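PDB 4KT7: 2-C-methyl-D-erythritol 4-phosphate cytidylyltransferase from Anaerococcus prevotii, which probably catalyses the transfer of a cytidylyl group from CTP to 2-C-methyl-D-erythritol 4-phosphate, releasing diphosphate, in non-mevalonate isoprenoid biosynthesis. Local coordinates for residues V39-V50 / G111-L122. Sequence-based numbering, arbitrary orientation.
Sequences VLEITLDTVSRV and GVRPFASEELFL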
loop_
_atom_site.group_PDB
_atom_site.type_symbol
_atom_site.label_atom_id
_atom_site.label_comp_id
_atom_site.label_asym_id
_atom_site.label_seq_id
_atom_site.Cartn_x
_atom_site.Cartn_y
_atom_site.Cartn_z
ATOM N N VAL A 39 13.739 16.068 -6.532
ATOM C CA VAL A 39 12.599 15.262 -6.975
ATOM C C VAL A 39 11.688 16.002 -7.951
ATOM O O VAL A 39 11.211 15.423 -8.931
ATOM C CB VAL A 39 11.807 14.706 -5.781
ATOM C CG1 VAL A 39 10.491 14.096 -6.236
ATOM C CG2 VAL A 39 12.664 13.674 -5.031
ATOM N N LEU A 40 11.475 17.289 -7.710
ATOM C CA LEU A 40 10.568 18.062 -8.546
ATOM C C LEU A 40 11.137 18.193 -9.953
ATOM O O LEU A 40 10.384 18.239 -10.922
ATOM C CB LEU A 40 10.311 19.448 -7.941
ATOM C CG LEU A 40 9.346 20.331 -8.733
ATOM C CD1 LEU A 40 7.997 19.643 -8.907
ATOM C CD2 LEU A 40 9.172 21.684 -8.054
ATOM N N GLU A 41 12.464 18.240 -10.064
ATOM C CA GLU A 41 13.110 18.369 -11.367
ATOM C C GLU A 41 12.907 17.125 -12.219
ATOM O O GLU A 41 12.695 17.221 -13.425
ATOM C CB GLU A 41 14.608 18.631 -11.215
ATOM C CG GLU A 41 14.977 20.051 -10.861
ATOM C CD GLU A 41 16.480 20.258 -10.880
ATOM O OE1 GLU A 41 17.155 19.835 -9.915
ATOM O OE2 GLU A 41 16.991 20.818 -11.872
ATOM N N ILE A 42 12.979 15.955 -11.596
ATOM C CA ILE A 42 12.776 14.704 -12.325
ATOM C C ILE A 42 11.341 14.667 -12.852
ATOM O O ILE A 42 11.084 14.269 -13.996
ATOM C CB ILE A 42 13.037 13.479 -11.411
ATOM C CG1 ILE A 42 14.449 13.556 -10.811
ATOM C CG2 ILE A 42 12.832 12.171 -12.168
ATOM C CD1 ILE A 42 14.638 12.688 -9.596
ATOM N N THR A 43 10.406 15.102 -12.013
ATOM C CA THR A 43 8.997 15.125 -12.376
ATOM C C THR A 43 8.754 16.087 -13.526
ATOM O O THR A 43 8.126 15.739 -14.536
ATOM C CB THR A 43 8.145 15.597 -11.194
ATOM O OG1 THR A 43 8.425 14.775 -10.054
ATOM C CG2 THR A 43 6.652 15.524 -11.537
ATOM N N LEU A 44 9.260 17.303 -13.366
ATOM C CA LEU A 44 9.060 18.363 -14.348
ATOM C C LEU A 44 9.721 17.998 -15.678
ATOM O O LEU A 44 9.193 18.307 -16.754
ATOM C CB LEU A 44 9.611 19.670 -13.787
ATOM C CG LEU A 44 9.085 20.965 -14.382
ATOM C CD1 LEU A 44 7.572 20.919 -14.483
ATOM C CD2 LEU A 44 9.522 22.132 -13.514
ATOM N N ASP A 45 10.861 17.316 -15.600
ATOM C CA ASP A 45 11.507 16.784 -16.790
ATOM C C ASP A 45 10.538 15.910 -17.568
ATOM O O ASP A 45 10.381 16.076 -18.779
ATOM C CB ASP A 45 12.739 15.954 -16.428
ATOM C CG ASP A 45 14.004 16.783 -16.351
ATOM O OD1 ASP A 45 13.949 17.995 -16.655
ATOM O OD2 ASP A 45 15.058 16.213 -15.999
ATOM N N THR A 46 9.897 14.972 -16.878
ATOM C CA THR A 46 8.957 14.084 -17.551
ATOM C C THR A 46 7.750 14.832 -18.126
ATOM O O THR A 46 7.408 14.633 -19.293
ATOM C CB THR A 46 8.490 12.916 -16.655
ATOM O OG1 THR A 46 9.613 12.079 -16.335
ATOM C CG2 THR A 46 7.429 12.079 -17.382
ATOM N N VAL A 47 7.107 15.684 -17.328
ATOM C CA VAL A 47 5.896 16.373 -17.782
ATOM C C VAL A 47 6.176 17.311 -18.956
ATOM O O VAL A 47 5.362 17.433 -19.869
ATOM C CB VAL A 47 5.211 17.174 -16.656
ATOM C CG1 VAL A 47 3.962 17.848 -17.185
ATOM C CG2 VAL A 47 4.837 16.267 -15.509
ATOM N N SER A 48 7.331 17.966 -18.952
ATOM C CA SER A 48 7.617 18.920 -20.019
ATOM C C SER A 48 7.874 18.221 -21.355
ATOM O O SER A 48 7.843 18.864 -22.405
ATOM C CB SER A 48 8.769 19.857 -19.639
ATOM O OG SER A 48 9.977 19.135 -19.537
ATOM N N ARG A 49 8.110 16.905 -21.319
ATOM C CA ARG A 49 8.260 16.099 -22.545
ATOM C C ARG A 49 6.917 15.696 -23.174
ATOM O O ARG A 49 6.890 15.173 -24.285
ATOM C CB ARG A 49 9.090 14.822 -22.295
ATOM C CG ARG A 49 10.543 15.048 -21.877
ATOM C CD ARG A 49 11.404 13.800 -22.136
ATOM N NE ARG A 49 10.681 12.563 -21.838
ATOM C CZ ARG A 49 10.764 11.895 -20.690
ATOM N NH1 ARG A 49 10.060 10.781 -20.519
ATOM N NH2 ARG A 49 11.553 12.333 -19.715
ATOM N N VAL A 50 5.814 15.923 -22.463
ATOM C CA VAL A 50 4.482 15.595 -22.989
ATOM C C VAL A 50 3.888 16.766 -23.770
ATOM O O VAL A 50 3.346 17.706 -23.184
ATOM C CB VAL A 50 3.512 15.188 -21.868
ATOM C CG1 VAL A 50 2.140 14.859 -22.439
ATOM C CG2 VAL A 50 4.067 13.990 -21.116
ATOM N N GLY A 111 3.999 16.819 -7.437
ATOM C CA GLY A 111 5.400 17.085 -7.683
ATOM C C GLY A 111 6.344 16.045 -7.089
ATOM O O GLY A 111 7.439 15.825 -7.625
ATOM N N VAL A 112 5.943 15.397 -5.995
ATOM C CA VAL A 112 6.811 14.392 -5.377
ATOM C C VAL A 112 6.569 12.954 -5.849
ATOM O O VAL A 112 6.901 12.006 -5.128
ATOM C CB VAL A 112 6.774 14.447 -3.825
ATOM C CG1 VAL A 112 7.326 15.783 -3.322
ATOM C CG2 VAL A 112 5.361 14.216 -3.310
ATOM N N ARG A 113 5.982 12.793 -7.038
ATOM C CA ARG A 113 5.888 11.484 -7.692
ATOM C C ARG A 113 6.713 11.526 -8.972
ATOM O O ARG A 113 6.178 11.678 -10.070
ATOM C CB ARG A 113 4.431 11.093 -7.997
ATOM C CG ARG A 113 3.556 10.785 -6.765
ATOM C CD ARG A 113 2.179 10.274 -7.156
ATOM N NE ARG A 113 1.302 10.039 -5.999
ATOM C CZ ARG A 113 1.160 8.864 -5.388
ATOM N NH1 ARG A 113 1.832 7.805 -5.823
ATOM N NH2 ARG A 113 0.348 8.747 -4.341
ATOM N N PRO A 114 8.039 11.415 -8.834
ATOM C CA PRO A 114 8.966 11.670 -9.944
ATOM C C PRO A 114 9.024 10.557 -10.986
ATOM O O PRO A 114 9.580 10.771 -12.069
ATOM C CB PRO A 114 10.325 11.769 -9.232
ATOM C CG PRO A 114 10.162 10.863 -8.043
ATOM C CD PRO A 114 8.746 11.086 -7.584
ATOM N N PHE A 115 8.476 9.386 -10.671
ATOM C CA PHE A 115 8.711 8.226 -11.524
ATOM C C PHE A 115 7.568 7.876 -12.485
ATOM O O PHE A 115 7.711 6.949 -13.286
ATOM C CB PHE A 115 9.107 7.007 -10.681
ATOM C CG PHE A 115 10.307 7.242 -9.798
ATOM C CD1 PHE A 115 11.439 7.872 -10.291
ATOM C CD2 PHE A 115 10.290 6.853 -8.466
ATOM C CE1 PHE A 115 12.549 8.090 -9.474
ATOM C CE2 PHE A 115 11.391 7.079 -7.640
ATOM C CZ PHE A 115 12.520 7.692 -8.152
ATOM N N ALA A 116 6.455 8.605 -12.432
ATOM C CA ALA A 116 5.373 8.382 -13.405
ATOM C C ALA A 116 5.943 8.522 -14.817
ATOM O O ALA A 116 6.597 9.509 -15.129
ATOM C CB ALA A 116 4.206 9.363 -13.176
ATOM N N SER A 117 5.750 7.508 -15.655
ATOM C CA SER A 117 6.346 7.530 -16.986
ATOM C C SER A 117 5.548 8.483 -17.840
ATOM O O SER A 117 4.414 8.824 -17.508
ATOM C CB SER A 117 6.288 6.145 -17.629
ATOM O OG SER A 117 4.920 5.772 -17.818
ATOM N N GLU A 118 6.146 8.913 -18.939
ATOM C CA GLU A 118 5.446 9.724 -19.929
ATOM C C GLU A 118 4.206 8.995 -20.470
ATOM O O GLU A 118 3.156 9.604 -20.689
ATOM C CB GLU A 118 6.422 10.052 -21.053
ATOM C CG GLU A 118 5.923 11.022 -22.090
ATOM C CD GLU A 118 6.951 11.232 -23.184
ATOM O OE1 GLU A 118 8.160 11.282 -22.848
ATOM O OE2 GLU A 118 6.557 11.333 -24.371
ATOM N N GLU A 119 4.321 7.682 -20.657
ATOM C CA GLU A 119 3.202 6.866 -21.127
ATOM C C GLU A 119 1.997 6.908 -20.192
ATOM O O GLU A 119 0.848 6.847 -20.640
ATOM C CB GLU A 119 3.652 5.418 -21.314
ATOM C CG GLU A 119 2.642 4.543 -22.009
ATOM C CD GLU A 119 2.805 3.070 -21.666
ATOM O OE1 GLU A 119 3.216 2.755 -20.523
ATOM O OE2 GLU A 119 2.512 2.224 -22.541
ATOM N N LEU A 120 2.239 7.015 -18.890
ATOM C CA LEU A 120 1.144 7.076 -17.940
ATOM C C LEU A 120 0.377 8.381 -18.086
ATOM O O LEU A 120 -0.859 8.411 -17.969
ATOM C CB LEU A 120 1.669 6.933 -16.511
ATOM C CG LEU A 120 0.622 6.913 -15.410
ATOM C CD1 LEU A 120 -0.330 5.752 -15.632
ATOM C CD2 LEU A 120 1.276 6.826 -14.020
ATOM N N PHE A 121 1.105 9.473 -18.316
ATOM C CA PHE A 121 0.446 10.756 -18.573
ATOM C C PHE A 121 -0.367 10.740 -19.860
ATOM O O PHE A 121 -1.475 11.271 -19.900
ATOM C CB PHE A 121 1.472 11.888 -18.636
ATOM C CG PHE A 121 2.081 12.218 -17.296
ATOM C CD1 PHE A 121 1.410 13.036 -16.401
ATOM C CD2 PHE A 121 3.324 11.710 -16.938
ATOM C CE1 PHE A 121 1.977 13.353 -15.155
ATOM C CE2 PHE A 121 3.887 12.016 -15.706
ATOM C CZ PHE A 121 3.207 12.838 -14.817
ATOM N N LEU A 122 0.189 10.146 -20.914
ATOM C CA LEU A 122 -0.530 10.017 -22.184
ATOM C C LEU A 122 -1.780 9.152 -22.030
ATOM O O LEU A 122 -2.840 9.473 -22.577
ATOM C CB LEU A 122 0.382 9.417 -23.251
ATOM C CG LEU A 122 1.566 10.290 -23.694
ATOM C CD1 LEU A 122 2.444 9.574 -24.725
ATOM C CD2 LEU A 122 1.059 11.608 -24.259
HETATM O O HOH W 1 8.888 10.362 -14.491
HETATM O O HOH W 2 9.067 8.141 -18.855
#
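Arg49 and Glu118 form the salt bridge of this contact. Arg49 NE and NH1 both reach Glu118 OE1, each at 3.0 Å, so one oxygen takes the whole side-on grip. The guanidinium and carboxylate planes are turned 51° apart. With Glu118 CG anti to its backbone N (chi1 -173°), that carbon lies 3.6 Å from Val50 CG2, and the extended chain beyond it carries the carboxylate to Arg49. With an alanine at Glu118, the Arg49 guanidinium would probably lose its carboxylate partner and Val50 CG2 the CG packed against it.

Water serves the polar groups between. One molecule accepts from Thr46 OG1 and donates to Pro114 O and Ala116 O. A second accepts from Glu118 N and, weakly, from Arg49 NH1. Thr43 OG1 lies 2.8 Å from Gly111 O and 3.1 Å from Val39 O, either of which could take its proton.

Apolar packing fills the rest. Pro114 sets its CG 3.7 Å from Val39 CG1, and its CB meets Ile42 CB. Thr46 CG2 and Val47 CG2 approach the Phe121 ring obliquely; His109 stacks edge-to-face with that ring.

The segments of helix 39-48 and helix 118-127 cross at -55°. The loop from strand 105-110 packs along the first and leads into the second in this GT-A-like nucleotidyltransferase fold. Buried apolar groups carry the packing toward the sheet, while water and an ion pair with exposed Arg49 serve the more open side.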